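Local coordinates for protein hydrolase, HAD superfamily, subfamily III A (Legionella pneumophila, PDB 3N1U) that probably hydrolyses 3-deoxy-D-manno-octulosonate 8-phosphate to 3-deoxy-D-manno-octulosonate and inorganic phosphate, a magnesium-dependent step of lipopolysaccharide biosynthesis, at residues His101-Leu106 against Asp111-Ile116; Ala66-Ala71 against Arg96-His101; Leu131-Ser136 against Arg160-Leu165. All coordinates share one frame; numbering follows the deposited sequence.

Contact 1: His101-Leu106 against Asp111-Ile116; sequences HLKKTL and DEFAYI
Phe113, the first residue of strand 113-117, pushes the outer end of its ring against three residues of the last turn and a half of helix 96-106. CE1 of the ring meets Leu102 CD2 at 3.8 Å and Leu106 CD1 at 4.1 Å. These two leucines stand one helical turn apart, and each crosses the aromatic side chain at a slant. At the far end of the ring, CZ lies 3.9 Å from Lys103 CA, so the helix backbone itself forms part of the surface, and CE2 approaches Lys103 CB at 4.1 Å. No hydrogen bond joins the segments; the contact is apolar throughout.

The leucines reach the same ring atom by different routes. Leu102 has CG opposite its backbone N (chi1 -180°), whereas in Leu106 CG lies opposite the carbonyl carbon (chi1 -65°), and the branches converge on CE1. The long chain of Lys103 contributes its base and then leads away from the strand. Within the helix, Thr105 OG1 bonds back to His101 O at 2.7 Å, arriving from the face of that carbonyl plane opposite to the one used by the backbone N of Thr105.

Six residues separate the end of the helix from the start of the strand, and the two run nearly antiparallel, at 148°, as in the helix-to-strand return of a Rossmann-like HAD core. Tyr99 of the same helix meets the Phe113 ring edge-to-face, and Cys21 and Ile23 of strand 21-24 also touch Phe113. Leu102 and Leu106 extend across to His87 of strand 87-89, which places helix 96-106 over the strands on one face of the parallel sheet.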
loop_
_atom_site.group_PDB
_atom_site.type_symbol
_atom_site.label_atom_id
_atom_site.label_comp_id
_atom_site.label_asym_id
_atom_site.label_seq_id
_atom_site.Cartn_x
_atom_site.Cartn_y
_atom_site.Cartn_z
ATOM N N HIS A 101 -31.980 13.607 7.659
ATOM C CA HIS A 101 -32.617 12.554 8.437
ATOM C C HIS A 101 -31.858 12.306 9.736
ATOM O O HIS A 101 -32.471 12.166 10.814
ATOM C CB HIS A 101 -32.680 11.247 7.642
ATOM C CG HIS A 101 -33.358 10.135 8.384
ATOM N ND1 HIS A 101 -32.707 9.373 9.326
ATOM C CD2 HIS A 101 -34.634 9.678 8.347
ATOM C CE1 HIS A 101 -33.543 8.485 9.832
ATOM N NE2 HIS A 101 -34.725 8.659 9.269
ATOM N N LEU A 102 -30.526 12.254 9.636
ATOM C CA LEU A 102 -29.687 12.080 10.835
ATOM C C LEU A 102 -29.877 13.261 11.796
ATOM O O LEU A 102 -29.961 13.099 13.013
ATOM C CB LEU A 102 -28.227 11.967 10.433
ATOM C CG LEU A 102 -27.246 11.774 11.593
ATOM C CD1 LEU A 102 -27.467 10.487 12.396
ATOM C CD2 LEU A 102 -25.792 11.885 11.082
ATOM N N LYS A 103 -29.959 14.464 11.228
ATOM C CA LYS A 103 -30.137 15.652 12.035
ATOM C C LYS A 103 -31.457 15.574 12.815
ATOM O O LYS A 103 -31.505 15.906 14.007
ATOM C CB LYS A 103 -30.057 16.882 11.137
ATOM C CG LYS A 103 -30.271 18.226 11.823
ATOM C CD LYS A 103 -30.017 19.269 10.740
ATOM C CE LYS A 103 -29.517 20.558 11.305
ATOM N NZ LYS A 103 -30.604 21.493 11.452
ATOM N N LYS A 104 -32.530 15.141 12.143
ATOM C CA LYS A 104 -33.833 14.995 12.795
ATOM C C LYS A 104 -33.747 13.954 13.908
ATOM O O LYS A 104 -34.297 14.148 14.991
ATOM C CB LYS A 104 -34.935 14.605 11.803
ATOM C CG LYS A 104 -35.392 15.733 10.930
ATOM C CD LYS A 104 -36.551 15.278 10.037
ATOM C CE LYS A 104 -37.173 16.438 9.259
ATOM N NZ LYS A 104 -36.169 17.060 8.329
ATOM N N THR A 105 -33.065 12.840 13.629
ATOM C CA THR A 105 -32.968 11.736 14.573
ATOM C C THR A 105 -32.251 12.170 15.847
ATOM O O THR A 105 -32.686 11.845 16.957
ATOM C CB THR A 105 -32.200 10.547 13.921
ATOM O OG1 THR A 105 -32.833 10.206 12.664
ATOM C CG2 THR A 105 -32.109 9.330 14.887
ATOM N N LEU A 106 -31.170 12.930 15.690
ATOM C CA LEU A 106 -30.351 13.313 16.838
ATOM C C LEU A 106 -30.796 14.607 17.522
ATOM O O LEU A 106 -30.458 14.814 18.671
ATOM C CB LEU A 106 -28.865 13.409 16.443
ATOM C CG LEU A 106 -28.190 12.098 16.013
ATOM C CD1 LEU A 106 -26.661 12.299 15.896
ATOM C CD2 LEU A 106 -28.492 11.005 17.032
ATOM N N ASP A 111 -24.091 23.097 13.583
ATOM C CA ASP A 111 -22.755 23.338 14.075
ATOM C C ASP A 111 -22.304 22.329 15.150
ATOM O O ASP A 111 -21.193 22.414 15.632
ATOM C CB ASP A 111 -22.529 24.802 14.488
ATOM C CG ASP A 111 -23.289 25.205 15.760
ATOM O OD1 ASP A 111 -24.033 24.389 16.330
ATOM O OD2 ASP A 111 -23.126 26.370 16.198
ATOM N N GLU A 112 -23.142 21.344 15.468
ATOM C CA GLU A 112 -22.761 20.309 16.426
ATOM C C GLU A 112 -22.346 19.032 15.717
ATOM O O GLU A 112 -21.978 18.038 16.375
ATOM C CB GLU A 112 -23.915 20.028 17.402
ATOM C CG GLU A 112 -24.306 21.300 18.230
ATOM C CD GLU A 112 -25.433 21.031 19.200
ATOM O OE1 GLU A 112 -26.560 20.718 18.760
ATOM O OE2 GLU A 112 -25.189 21.139 20.405
ATOM N N PHE A 113 -22.397 19.063 14.385
ATOM C CA PHE A 113 -21.851 17.966 13.568
ATOM C C PHE A 113 -20.444 18.281 13.040
ATOM O O PHE A 113 -20.167 19.437 12.656
ATOM C CB PHE A 113 -22.756 17.736 12.332
ATOM C CG PHE A 113 -24.021 17.033 12.641
ATOM C CD1 PHE A 113 -24.041 15.639 12.797
ATOM C CD2 PHE A 113 -25.225 17.772 12.790
ATOM C CE1 PHE A 113 -25.229 14.985 13.121
ATOM C CE2 PHE A 113 -26.416 17.115 13.098
ATOM C CZ PHE A 113 -26.408 15.718 13.270
ATOM N N ALA A 114 -19.577 17.254 13.014
ATOM C CA ALA A 114 -18.401 17.245 12.150
ATOM C C ALA A 114 -18.655 16.258 11.019
ATOM O O ALA A 114 -19.424 15.284 11.197
ATOM C CB ALA A 114 -17.106 16.862 12.988
ATOM N N TYR A 115 -17.981 16.460 9.868
ATOM C CA TYR A 115 -18.111 15.589 8.719
ATOM C C TYR A 115 -16.751 15.514 8.028
ATOM O O TYR A 115 -16.084 16.569 7.812
ATOM C CB TYR A 115 -19.147 16.159 7.698
ATOM C CG TYR A 115 -19.396 15.170 6.566
ATOM C CD1 TYR A 115 -18.470 14.974 5.537
ATOM C CD2 TYR A 115 -20.545 14.394 6.550
ATOM C CE1 TYR A 115 -18.721 14.063 4.508
ATOM C CE2 TYR A 115 -20.788 13.495 5.548
ATOM C CZ TYR A 115 -19.876 13.333 4.531
ATOM O OH TYR A 115 -20.160 12.411 3.551
ATOM N N ILE A 116 -16.290 14.295 7.767
ATOM C CA ILE A 116 -15.014 14.057 7.107
ATOM C C ILE A 116 -15.247 13.294 5.770
ATOM O O ILE A 116 -15.907 12.237 5.716
ATOM C CB ILE A 116 -13.979 13.394 8.070
ATOM C CG1 ILE A 116 -12.600 13.274 7.380
ATOM C CG2 ILE A 116 -14.505 12.018 8.608
ATOM C CD1 ILE A 116 -11.461 12.830 8.357
#

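Contact 2: Ala66-Ala71 against Arg96-His101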
loop_
_atom_site.group_PDB
_atom_site.type_symbol
_atom_site.label_atom_id
_atom_site.label_comp_id
_atom_site.label_asym_id
_atom_site.label_seq_id
_atom_site.Cartn_x
_atom_site.Cartn_y
_atom_site.Cartn_z
ATOM N N ALA A 66 -21.644 8.509 13.129
ATOM C CA ALA A 66 -22.484 8.061 12.036
ATOM C C ALA A 66 -21.710 7.966 10.725
ATOM O O ALA A 66 -20.688 8.651 10.529
ATOM C CB ALA A 66 -23.649 9.070 11.870
ATOM N N ILE A 67 -22.217 7.141 9.811
ATOM C CA ILE A 67 -21.637 7.017 8.483
ATOM C C ILE A 67 -22.677 7.392 7.401
ATOM O O ILE A 67 -23.838 7.021 7.503
ATOM C CB ILE A 67 -21.085 5.595 8.235
ATOM C CG1 ILE A 67 -19.553 5.556 8.477
ATOM C CG2 ILE A 67 -21.319 5.159 6.737
ATOM C CD1 ILE A 67 -19.124 5.743 9.998
ATOM N N ILE A 68 -22.238 8.088 6.352
ATOM C CA ILE A 68 -23.103 8.320 5.177
ATOM C C ILE A 68 -22.238 7.970 3.963
ATOM O O ILE A 68 -21.199 8.605 3.705
ATOM C CB ILE A 68 -23.628 9.787 5.046
ATOM C CG1 ILE A 68 -24.393 10.201 6.296
ATOM C CG2 ILE A 68 -24.504 9.933 3.765
ATOM C CD1 ILE A 68 -24.920 11.667 6.281
ATOM N N THR A 69 -22.665 6.958 3.234
ATOM C CA THR A 69 -21.818 6.447 2.146
ATOM C C THR A 69 -22.633 6.183 0.877
ATOM O O THR A 69 -23.844 5.866 0.965
ATOM C CB THR A 69 -21.062 5.127 2.568
ATOM O OG1 THR A 69 -20.293 4.681 1.449
ATOM C CG2 THR A 69 -22.041 4.019 2.929
ATOM N N THR A 70 -21.946 6.301 -0.279
ATOM C CA THR A 70 -22.490 5.824 -1.558
ATOM C C THR A 70 -22.360 4.297 -1.711
ATOM O O THR A 70 -23.181 3.665 -2.408
ATOM C CB THR A 70 -21.834 6.572 -2.746
ATOM O OG1 THR A 70 -22.006 7.987 -2.530
ATOM C CG2 THR A 70 -22.488 6.167 -4.126
ATOM N N ALA A 71 -21.361 3.707 -1.036
ATOM C CA ALA A 71 -21.164 2.249 -1.056
ATOM C C ALA A 71 -22.467 1.548 -0.618
ATOM O O ALA A 71 -23.192 2.057 0.234
ATOM C CB ALA A 71 -19.950 1.823 -0.142
ATOM N N ARG A 96 -27.320 14.764 0.953
ATOM C CA ARG A 96 -28.003 15.839 1.720
ATOM C C ARG A 96 -29.187 15.283 2.473
ATOM O O ARG A 96 -29.436 15.652 3.624
ATOM C CB ARG A 96 -28.426 16.989 0.786
ATOM C CG ARG A 96 -27.194 17.770 0.234
ATOM C CD ARG A 96 -27.589 18.858 -0.739
ATOM N NE ARG A 96 -28.119 18.320 -1.986
ATOM C CZ ARG A 96 -28.843 19.002 -2.866
ATOM N NH1 ARG A 96 -29.172 20.275 -2.642
ATOM N NH2 ARG A 96 -29.257 18.399 -3.971
ATOM N N SER A 97 -29.946 14.401 1.815
ATOM C CA SER A 97 -31.171 13.856 2.429
ATOM C C SER A 97 -30.866 12.944 3.641
ATOM O O SER A 97 -31.569 12.960 4.668
ATOM C CB SER A 97 -32.003 13.115 1.367
ATOM O OG SER A 97 -33.147 12.601 1.988
ATOM N N ALA A 98 -29.804 12.156 3.546
ATOM C CA ALA A 98 -29.414 11.357 4.709
ATOM C C ALA A 98 -28.969 12.253 5.886
ATOM O O ALA A 98 -29.228 11.934 7.034
ATOM C CB ALA A 98 -28.269 10.367 4.349
ATOM N N TYR A 99 -28.204 13.305 5.596
ATOM C CA TYR A 99 -27.796 14.225 6.644
ATOM C C TYR A 99 -29.004 14.827 7.350
ATOM O O TYR A 99 -29.027 14.950 8.578
ATOM C CB TYR A 99 -26.961 15.361 6.067
ATOM C CG TYR A 99 -26.674 16.435 7.116
ATOM C CD1 TYR A 99 -25.702 16.233 8.095
ATOM C CD2 TYR A 99 -27.388 17.638 7.133
ATOM C CE1 TYR A 99 -25.449 17.213 9.073
ATOM C CE2 TYR A 99 -27.147 18.606 8.089
ATOM C CZ TYR A 99 -26.165 18.390 9.049
ATOM O OH TYR A 99 -25.933 19.369 9.985
ATOM N N GLN A 100 -30.024 15.211 6.575
ATOM C CA GLN A 100 -31.184 15.862 7.193
ATOM C C GLN A 100 -31.944 14.869 8.080
ATOM O O GLN A 100 -32.462 15.239 9.140
ATOM C CB GLN A 100 -32.098 16.532 6.117
ATOM C CG GLN A 100 -33.254 17.397 6.704
ATOM C CD GLN A 100 -32.805 18.533 7.643
ATOM O OE1 GLN A 100 -31.747 19.170 7.447
ATOM N NE2 GLN A 100 -33.615 18.788 8.666
ATOM N N HIS A 101 -31.980 13.607 7.659
ATOM C CA HIS A 101 -32.617 12.554 8.437
ATOM C C HIS A 101 -31.858 12.306 9.736
ATOM O O HIS A 101 -32.471 12.166 10.814
ATOM C CB HIS A 101 -32.680 11.247 7.642
ATOM C CG HIS A 101 -33.358 10.135 8.384
ATOM N ND1 HIS A 101 -32.707 9.373 9.326
ATOM C CD2 HIS A 101 -34.634 9.678 8.347
ATOM C CE1 HIS A 101 -33.543 8.485 9.832
ATOM N NE2 HIS A 101 -34.725 8.659 9.269
#
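Apolar contacts from a single side chain, Ile68, join the end of strand 64-68 to the first turns of helix 96-106. Both of its branches touch the methyl group of Ala98, CG2 at 3.8 Å from Ala98 CB and CD1 at 4.1 Å from the same atom. CD1 alone continues to the helix backbone, where it lies 3.7 Å from Tyr99 N. The same CD1 is 4.2 Å from Tyr99 CB, at the root of a side chain that then turns away from the strand. With CG1 opposite the carbonyl carbon (chi1 -57°) and the chain extended beyond it (chi2 178°), CD1 reaches past Ala98 to the next residue. The small Ala98 side chain lets the helix come close, with Ile68 CA and Ala98 CA 7.0 Å apart.

In the Rossmann-like core of HAD phosphatases this is a helix laid on the parallel sheet, here beside the central strand 21-24, whose end leads to the calcium ligands Asp25 and Asp27. The side chain of Ile68 comes within about 6 Å of that of Asp25 without belonging to the metal site.

The polar bonds lie outside the apolar patch. Thr69 OG1 accepts from Ala71 N at 2.9 Å, an ST turn in the loop leaving the strand. Lys95, just ahead of the helix, donates its NZ to Ile68 O, and the hydroxyl of Tyr99 is hydrogen-bonded to Asp110 OD1.

Contact 3: Leu131-Ser136 against Arg160-Leu165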
loop_
_atom_site.group_PDB
_atom_site.type_symbol
_atom_site.label_atom_id
_atom_site.label_comp_id
_atom_site.label_asym_id
_atom_site.label_seq_id
_atom_site.Cartn_x
_atom_site.Cartn_y
_atom_site.Cartn_z
ATOM N N LEU A 131 -17.919 21.520 11.608
ATOM C CA LEU A 131 -16.522 21.196 11.361
ATOM C C LEU A 131 -16.419 20.235 10.162
ATOM O O LEU A 131 -16.619 19.018 10.281
ATOM C CB LEU A 131 -15.841 20.615 12.644
ATOM C CG LEU A 131 -14.355 20.157 12.495
ATOM C CD1 LEU A 131 -13.438 21.256 11.905
ATOM C CD2 LEU A 131 -13.874 19.797 13.915
ATOM N N GLY A 132 -16.203 20.811 8.983
ATOM C CA GLY A 132 -16.175 20.048 7.714
ATOM C C GLY A 132 -14.714 19.746 7.456
ATOM O O GLY A 132 -13.885 20.656 7.420
ATOM N N VAL A 133 -14.403 18.463 7.285
ATOM C CA VAL A 133 -13.005 18.013 7.209
ATOM C C VAL A 133 -12.675 17.257 5.931
ATOM O O VAL A 133 -13.460 16.411 5.469
ATOM C CB VAL A 133 -12.585 17.177 8.451
ATOM C CG1 VAL A 133 -11.097 16.726 8.340
ATOM C CG2 VAL A 133 -12.817 18.030 9.775
ATOM N N ALA A 134 -11.511 17.575 5.371
ATOM C CA ALA A 134 -10.993 16.830 4.215
ATOM C C ALA A 134 -9.872 15.897 4.654
ATOM O O ALA A 134 -8.986 16.309 5.374
ATOM C CB ALA A 134 -10.468 17.781 3.123
ATOM N N VAL A 135 -9.935 14.626 4.243
ATOM C CA VAL A 135 -8.701 13.762 4.314
ATOM C C VAL A 135 -7.634 14.357 3.382
ATOM O O VAL A 135 -7.955 15.103 2.428
ATOM C CB VAL A 135 -8.986 12.266 3.968
ATOM C CG1 VAL A 135 -9.941 11.650 5.051
ATOM C CG2 VAL A 135 -9.574 12.078 2.545
ATOM N N SER A 136 -6.347 14.075 3.642
ATOM C CA SER A 136 -5.315 14.773 2.864
ATOM C C SER A 136 -5.342 14.363 1.393
ATOM O O SER A 136 -4.851 15.085 0.562
ATOM C CB SER A 136 -3.901 14.552 3.443
ATOM O OG SER A 136 -3.450 13.232 3.255
ATOM N N ARG A 160 -8.775 8.965 12.792
ATOM C CA ARG A 160 -8.302 8.980 14.182
ATOM C C ARG A 160 -7.788 10.403 14.533
ATOM O O ARG A 160 -7.996 10.899 15.647
ATOM C CB ARG A 160 -7.111 8.007 14.345
ATOM C CG ARG A 160 -6.471 8.071 15.728
ATOM C CD ARG A 160 -7.548 7.912 16.866
ATOM N NE ARG A 160 -6.893 7.747 18.147
ATOM C CZ ARG A 160 -6.319 6.599 18.540
ATOM N NH1 ARG A 160 -6.385 5.508 17.774
ATOM N NH2 ARG A 160 -5.677 6.525 19.714
ATOM N N GLU A 161 -7.120 11.039 13.572
ATOM C CA GLU A 161 -6.511 12.379 13.817
ATOM C C GLU A 161 -7.635 13.368 14.147
ATOM O O GLU A 161 -7.513 14.177 15.069
ATOM C CB GLU A 161 -5.802 12.806 12.534
ATOM C CG GLU A 161 -4.907 14.003 12.604
ATOM C CD GLU A 161 -4.200 14.246 11.225
ATOM O OE1 GLU A 161 -3.867 13.273 10.538
ATOM O OE2 GLU A 161 -4.051 15.418 10.857
ATOM N N LEU A 162 -8.739 13.269 13.414
ATOM C CA LEU A 162 -9.948 14.086 13.724
ATOM C C LEU A 162 -10.579 13.721 15.085
ATOM O O LEU A 162 -10.984 14.616 15.863
ATOM C CB LEU A 162 -10.960 13.970 12.551
ATOM C CG LEU A 162 -12.298 14.716 12.731
ATOM C CD1 LEU A 162 -11.961 16.185 13.149
ATOM C CD2 LEU A 162 -13.041 14.630 11.406
ATOM N N CYS A 163 -10.719 12.406 15.354
ATOM C CA CYS A 163 -11.224 11.967 16.653
ATOM C C CYS A 163 -10.416 12.589 17.803
ATOM O O CYS A 163 -10.999 13.113 18.727
ATOM C CB CYS A 163 -11.253 10.440 16.771
ATOM S SG CYS A 163 -12.375 9.676 15.634
ATOM N N ASP A 164 -9.096 12.546 17.719
ATOM C CA ASP A 164 -8.188 13.058 18.760
ATOM C C ASP A 164 -8.298 14.580 18.874
ATOM O O ASP A 164 -8.370 15.080 19.975
ATOM C CB ASP A 164 -6.732 12.658 18.501
ATOM C CG ASP A 164 -6.451 11.191 18.804
ATOM O OD1 ASP A 164 -7.378 10.449 19.251
ATOM O OD2 ASP A 164 -5.286 10.773 18.566
ATOM N N LEU A 165 -8.385 15.290 17.739
ATOM C CA LEU A 165 -8.632 16.758 17.780
ATOM C C LEU A 165 -9.891 17.103 18.590
ATOM O O LEU A 165 -9.873 17.982 19.465
ATOM C CB LEU A 165 -8.797 17.308 16.341
ATOM C CG LEU A 165 -9.159 18.815 16.304
ATOM C CD1 LEU A 165 -7.844 19.615 16.572
ATOM C CD2 LEU A 165 -9.749 19.168 14.956
#
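Leu162 projects from helix 158-169 onto Val133 and Leu131 of strand 131-134, a helix-on-sheet contact of the Rossmann-like HAD core in which helix and strand run nearly antiparallel, at 151°. From CB the side chain continues to a CG set opposite the backbone N (chi1 178°), and it is the two methyl groups beyond CG that make the contact. CD2 meets Val133 CG2 tip to tip at 3.8 Å, and it also lies 3.9 Å from Val133 CB. The other methyl, CD1, spans both strand residues: it also packs on Val133 CG2 and lies 4.2 Å from Leu131 CD2, where the two leucine side chains run alongside one another, pointing in opposite senses.

One turn further along the helix, Leu165 CD2 approaches the same Leu131 methyl, CD2, at 4.3 Å. Gly132 stands between the two contributing strand residues, and its backbone N is bonded to Asp147 OD2. Ile116 of the adjacent strand 113-117 also touches Leu162, while Leu12 of helix 3-17 packs against both Leu131 and Leu165.

The charged side chains of the helix take no part in the contact with the strand. Arg160 NH2 forms a salt bridge with Asp119 of a neighbouring subunit, and Arg160 NE meets Asp164 OD1 at 3.0 Å; the oxygen lies in the guanidinium plane, while NE comes to the syn side of Asp164 OD1, tilted 31° out of the carboxylate plane.

From the N terminus, contact 2 comes first: it closes the path from strand 64-68 through helix 74-83 and strand 87-89 into helix 96-106. Contact 1 follows on the same helix, sharing His101, and closes the short return to strand 113-117. Contact 3 then joins strand 131-134 to helix 158-169, enclosing helix 140-145 and strand 148-149. The three lie in series, none nested or crossed. Contacts 1 and 2 touch, Leu102 CD2 being 3.6 Å from Ala66 CB. Contacts 1 and 3 are linked by the neighbouring strands 113-117 and 131-134, and contacts 2 and 3 remain about 8 Å apart at their nearest atoms. Together they fasten two helices to one parallel sheet.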